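Local coordinates for protein PilX (Neisseria meningitidis, PDB 2OPE) that is a minor type IV pilin that probably modulates the adhesion and aggregation properties of the pilus filaments of this bacterial pathogen, at residues 12-17 with 89-93; 19-24 with 73-77. One frame throughout, in Å; residues are numbered along the deposited sequence.

Contacts 1 and 2 are successive steps along one side of helix 5-28, which lies against an antiparallel sheet; their centres are 9 Å apart. Contact 1 (12-17 with 89-93) is apolar, whereas contact 2 (19-24 with 73-77) adds buried polar groups. The two strands are neighbours in the sheet, joined where L76 N lies 2.7 Å from M92 O, a probable hydrogen bond. A second tie runs from helix to sheet: N20 ND2 of contact 2 is 2.7 Å from N93 O of contact 1, also a probable hydrogen bond. Along the chain, contact 2 is nested within the loop that contact 1 closes.

Contact 1 of 2, residues 12-17 with 89-93; sequences LYTEMV and SVWMN
M92 and V90 of strand 89-93 reach the helix segment 12-17 from the same side of their strand and mesh with L12, Y13, M16 and V17, without any hydrogen bond across the contact. The M92 chain leaves its backbone with CG between N and the carbonyl carbon (chi1 61°), runs extended to the sulfur and then bends, which lays CE against the helix. M92 CE lies 3.5 Å from M16 CB and 3.8 Å from V17 CG2. M92 CE also sits over one face of the Y13 ring, offset toward the rim and 4.0 Å from the centroid, a CH-pi contact. With CG anti to the backbone N (chi1 177°), the Y13 ring leans along the helix toward V17; V90 CG1 touches Y13 CD1 obliquely, at 3.8 Å. V90 spreads its two methyls between different partners. V90 CG1 packs 3.6 Å from M16 SD, while V90 CG2 meets L12 CD2 at 4.0 Å. The M16 chain slides past V90 in the opposite direction, and its bend at chi3 carries M16 CE toward the strand, 4.2 Å from W91 CA. W91 itself turns to the other side of the sheet, where NE1 bonds L111 O. The axes of segments 12-17 and 89-93 come within 8.8 Å at 25°, the helix-on-sheet packing at the core of the type IV pilin globular domain.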
loop_
_atom_site.group_PDB
_atom_site.type_symbol
_atom_site.label_atom_id
_atom_site.label_comp_id
_atom_site.label_asym_id
_atom_site.label_seq_id
_atom_site.Cartn_x
_atom_site.Cartn_y
_atom_site.Cartn_z
ATOM N N LEU A 12 -2.956 -3.097 -9.356
ATOM C CA LEU A 12 -2.330 -3.001 -8.015
ATOM C C LEU A 12 -2.989 -1.848 -7.252
ATOM O O LEU A 12 -3.315 -1.962 -6.055
ATOM C CB LEU A 12 -0.820 -2.759 -8.138
ATOM C CG LEU A 12 -0.025 -2.558 -6.853
ATOM C CD1 LEU A 12 -0.077 -3.839 -5.990
ATOM C CD2 LEU A 12 1.415 -2.126 -7.134
ATOM N N TYR A 13 -3.241 -0.744 -7.946
ATOM C CA TYR A 13 -3.808 0.385 -7.261
ATOM C C TYR A 13 -5.169 -0.046 -6.696
ATOM O O TYR A 13 -5.434 0.095 -5.481
ATOM C CB TYR A 13 -3.913 1.617 -8.170
ATOM C CG TYR A 13 -4.569 2.752 -7.424
ATOM C CD1 TYR A 13 -3.810 3.642 -6.678
ATOM C CD2 TYR A 13 -5.968 2.889 -7.397
ATOM C CE1 TYR A 13 -4.420 4.645 -5.958
ATOM C CE2 TYR A 13 -6.555 3.865 -6.672
ATOM C CZ TYR A 13 -5.794 4.741 -5.952
ATOM O OH TYR A 13 -6.405 5.761 -5.228
ATOM N N THR A 14 -5.993 -0.622 -7.565
ATOM C CA THR A 14 -7.326 -1.094 -7.232
ATOM C C THR A 14 -7.336 -2.199 -6.165
ATOM O O THR A 14 -8.244 -2.259 -5.355
ATOM C CB THR A 14 -8.058 -1.550 -8.522
ATOM O OG1 THR A 14 -8.154 -0.419 -9.378
ATOM C CG2 THR A 14 -9.488 -2.081 -8.251
ATOM N N GLU A 15 -6.321 -3.050 -6.147
ATOM C CA GLU A 15 -6.248 -4.071 -5.100
ATOM C C GLU A 15 -5.966 -3.382 -3.776
ATOM O O GLU A 15 -6.492 -3.778 -2.725
ATOM C CB GLU A 15 -5.147 -5.103 -5.390
ATOM C CG GLU A 15 -5.461 -6.000 -6.567
ATOM C CD GLU A 15 -6.226 -7.245 -6.195
ATOM O OE1 GLU A 15 -6.567 -7.432 -5.034
ATOM O OE2 GLU A 15 -6.472 -8.068 -7.063
ATOM N N MET A 16 -5.126 -2.355 -3.816
ATOM C CA MET A 16 -4.663 -1.745 -2.567
ATOM C C MET A 16 -5.791 -0.975 -1.974
ATOM O O MET A 16 -5.942 -1.010 -0.774
ATOM C CB MET A 16 -3.398 -0.896 -2.745
ATOM C CG MET A 16 -2.209 -1.782 -3.029
ATOM S SD MET A 16 -0.756 -0.860 -3.420
ATOM C CE MET A 16 -0.403 0.163 -1.926
ATOM N N VAL A 17 -6.600 -0.325 -2.824
ATOM C CA VAL A 17 -7.829 0.329 -2.344
ATOM C C VAL A 17 -8.735 -0.667 -1.631
ATOM O O VAL A 17 -9.218 -0.393 -0.564
ATOM C CB VAL A 17 -8.648 0.966 -3.449
ATOM C CG1 VAL A 17 -9.948 1.489 -2.855
ATOM C CG2 VAL A 17 -7.892 2.089 -4.067
ATOM N N SER A 89 5.091 1.643 -9.105
ATOM C CA SER A 89 4.662 1.266 -7.773
ATOM C C SER A 89 3.449 2.098 -7.360
ATOM O O SER A 89 2.950 2.905 -8.145
ATOM C CB SER A 89 5.820 1.418 -6.793
ATOM O OG SER A 89 6.958 0.703 -7.281
ATOM N N VAL A 90 2.960 1.874 -6.136
ATOM C CA VAL A 90 1.822 2.609 -5.591
ATOM C C VAL A 90 2.069 2.790 -4.094
ATOM O O VAL A 90 2.699 1.905 -3.463
ATOM C CB VAL A 90 0.532 1.798 -5.822
ATOM C CG1 VAL A 90 -0.635 2.340 -5.056
ATOM C CG2 VAL A 90 0.216 1.722 -7.324
ATOM N N TRP A 91 1.621 3.921 -3.518
ATOM C CA TRP A 91 1.416 3.956 -2.067
ATOM C C TRP A 91 0.101 4.652 -1.752
ATOM O O TRP A 91 -0.451 5.366 -2.595
ATOM C CB TRP A 91 2.616 4.566 -1.288
ATOM C CG TRP A 91 2.727 6.075 -1.391
ATOM C CD1 TRP A 91 3.308 6.789 -2.406
ATOM C CD2 TRP A 91 2.211 7.052 -0.456
ATOM N NE1 TRP A 91 3.203 8.148 -2.153
ATOM C CE2 TRP A 91 2.509 8.333 -0.980
ATOM C CE3 TRP A 91 1.484 6.966 0.744
ATOM C CZ2 TRP A 91 2.122 9.520 -0.327
ATOM C CZ3 TRP A 91 1.126 8.134 1.385
ATOM C CH2 TRP A 91 1.438 9.394 0.845
ATOM N N MET A 92 -0.401 4.450 -0.539
ATOM C CA MET A 92 -1.591 5.179 -0.080
ATOM C C MET A 92 -1.716 5.293 1.459
ATOM O O MET A 92 -1.104 4.533 2.233
ATOM C CB MET A 92 -2.893 4.616 -0.751
ATOM C CG MET A 92 -3.164 3.125 -0.433
ATOM S SD MET A 92 -4.569 2.332 -1.248
ATOM C CE MET A 92 -4.249 2.502 -3.002
ATOM N N ASN A 93 -2.488 6.309 1.849
ATOM C CA ASN A 93 -2.972 6.668 3.196
ATOM C C ASN A 93 -4.076 5.745 3.686
ATOM O O ASN A 93 -4.878 5.307 2.859
ATOM C CB ASN A 93 -3.714 8.067 3.073
ATOM C CG ASN A 93 -2.807 9.163 3.367
ATOM O OD1 ASN A 93 -1.800 8.888 4.002
ATOM N ND2 ASN A 93 -3.058 10.383 2.884
#

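Contact 2 of 2, residues 19-24 with 73-77; sequences INNISK and AYSLV
A mixed polar and apolar contact joins N20, S23 and I19 of helix 5-28 to Y74 and L76 near the start of strand 74-80, in the buried layer between helix and sheet. Its one hydrogen bond across the segments runs from Y74 OH to N20 OD1 at 2.7 Å, with the hydroxyl in the plane of the amide carbonyl and a C=O...O angle of 159°. N20 OD1 lies at the edge of the tyrosine ring, near its plane, while the amide plane is turned 65° from the ring. Y74 already points at the helix from its strand, with CG held between the backbone N and the carbonyl carbon (chi1 61°). With ND2 engaged by N93 O, both ends of the buried N20 amide have partners, which should disfavour its flipping. This is the type IV pilin arrangement, a long N-terminal helix laid on an antiparallel sheet, with segment 19-24 running roughly antiparallel to strand 74-77. S23 CB packs against the same hydroxyl, 3.2 Å from Y74 OH, while S23 OG turns back to its own helix and donates to I19 O at 2.9 Å from above the carbonyl plane. The backbone N of S23 reaches that oxygen from the opposite face. L76 CD1 touches both N20 CB (3.9 Å) and I19 CG2 (4.2 Å); L42 of helix 35-48 touches both S23 and Y74.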
loop_
_atom_site.group_PDB
_atom_site.type_symbol
_atom_site.label_atom_id
_atom_site.label_comp_id
_atom_site.label_asym_id
_atom_site.label_seq_id
_atom_site.Cartn_x
_atom_site.Cartn_y
_atom_site.Cartn_z
ATOM N N ILE A 19 -7.834 -3.571 -0.186
ATOM C CA ILE A 19 -7.143 -3.847 1.082
ATOM C C ILE A 19 -7.301 -2.719 2.119
ATOM O O ILE A 19 -7.611 -2.979 3.282
ATOM C CB ILE A 19 -5.631 -4.179 0.794
ATOM C CG1 ILE A 19 -5.536 -5.432 -0.101
ATOM C CG2 ILE A 19 -4.817 -4.360 2.076
ATOM C CD1 ILE A 19 -4.148 -5.646 -0.719
ATOM N N ASN A 20 -7.113 -1.478 1.691
ATOM C CA ASN A 20 -7.353 -0.297 2.534
ATOM C C ASN A 20 -8.803 -0.278 3.101
ATOM O O ASN A 20 -9.033 -0.006 4.297
ATOM C CB ASN A 20 -7.113 0.993 1.712
ATOM C CG ASN A 20 -6.458 2.110 2.515
ATOM O OD1 ASN A 20 -6.066 1.923 3.662
ATOM N ND2 ASN A 20 -6.304 3.281 1.891
ATOM N N ASN A 21 -9.785 -0.554 2.253
ATOM C CA ASN A 21 -11.165 -0.434 2.696
ATOM C C ASN A 21 -11.530 -1.503 3.736
ATOM O O ASN A 21 -12.260 -1.228 4.688
ATOM C CB ASN A 21 -12.130 -0.455 1.504
ATOM C CG ASN A 21 -12.127 0.833 0.762
ATOM O OD1 ASN A 21 -11.729 1.850 1.312
ATOM N ND2 ASN A 21 -12.605 0.829 -0.482
ATOM N N ILE A 22 -11.022 -2.714 3.556
ATOM C CA ILE A 22 -11.244 -3.744 4.536
ATOM C C ILE A 22 -10.486 -3.470 5.840
ATOM O O ILE A 22 -10.976 -3.805 6.906
ATOM C CB ILE A 22 -10.775 -5.077 4.000
ATOM C CG1 ILE A 22 -11.618 -5.494 2.775
ATOM C CG2 ILE A 22 -10.800 -6.169 5.112
ATOM C CD1 ILE A 22 -11.198 -6.858 2.266
ATOM N N SER A 23 -9.259 -2.935 5.740
ATOM C CA SER A 23 -8.513 -2.541 6.895
ATOM C C SER A 23 -9.264 -1.500 7.712
ATOM O O SER A 23 -9.350 -1.591 8.934
ATOM C CB SER A 23 -7.133 -1.989 6.488
ATOM O OG SER A 23 -6.361 -3.016 5.843
ATOM N N LYS A 24 -9.787 -0.494 7.034
ATOM C CA LYS A 24 -10.453 0.593 7.720
ATOM C C LYS A 24 -11.741 0.092 8.424
ATOM O O LYS A 24 -12.002 0.399 9.573
ATOM C CB LYS A 24 -10.733 1.692 6.697
ATOM C CG LYS A 24 -11.917 2.629 6.992
ATOM C CD LYS A 24 -12.080 3.722 5.910
ATOM C CE LYS A 24 -12.981 4.936 6.375
ATOM N NZ LYS A 24 -12.815 6.159 5.469
ATOM N N ALA A 73 -3.270 5.791 11.621
ATOM C CA ALA A 73 -2.473 6.498 10.603
ATOM C C ALA A 73 -1.419 5.550 10.071
ATOM O O ALA A 73 -0.359 5.391 10.687
ATOM C CB ALA A 73 -1.803 7.683 11.179
ATOM N N TYR A 74 -1.706 4.892 8.959
ATOM C CA TYR A 74 -0.717 4.014 8.322
ATOM C C TYR A 74 -0.768 4.331 6.824
ATOM O O TYR A 74 -1.653 5.038 6.354
ATOM C CB TYR A 74 -1.002 2.514 8.572
ATOM C CG TYR A 74 -2.376 2.074 8.001
ATOM C CD1 TYR A 74 -2.530 1.832 6.626
ATOM C CD2 TYR A 74 -3.512 1.969 8.820
ATOM C CE1 TYR A 74 -3.741 1.470 6.083
ATOM C CE2 TYR A 74 -4.750 1.600 8.271
ATOM C CZ TYR A 74 -4.857 1.359 6.880
ATOM O OH TYR A 74 -6.064 1.057 6.270
ATOM N N SER A 75 0.182 3.790 6.091
ATOM C CA SER A 75 0.141 3.797 4.648
ATOM C C SER A 75 0.425 2.394 4.100
ATOM O O SER A 75 1.039 1.552 4.765
ATOM C CB SER A 75 1.155 4.784 4.126
ATOM O OG SER A 75 2.412 4.428 4.569
ATOM N N LEU A 76 -0.057 2.145 2.895
ATOM C CA LEU A 76 0.221 0.923 2.207
ATOM C C LEU A 76 1.205 1.224 1.102
ATOM O O LEU A 76 1.055 2.194 0.375
ATOM C CB LEU A 76 -1.065 0.347 1.615
ATOM C CG LEU A 76 -2.203 0.007 2.566
ATOM C CD1 LEU A 76 -3.497 -0.360 1.761
ATOM C CD2 LEU A 76 -1.780 -1.127 3.471
ATOM N N VAL A 77 2.209 0.372 0.967
ATOM C CA VAL A 77 3.187 0.476 -0.116
ATOM C C VAL A 77 3.044 -0.748 -1.061
ATOM O O VAL A 77 2.977 -1.883 -0.627
ATOM C CB VAL A 77 4.616 0.588 0.502
ATOM C CG1 VAL A 77 5.692 0.537 -0.514
ATOM C CG2 VAL A 77 4.733 1.865 1.333
#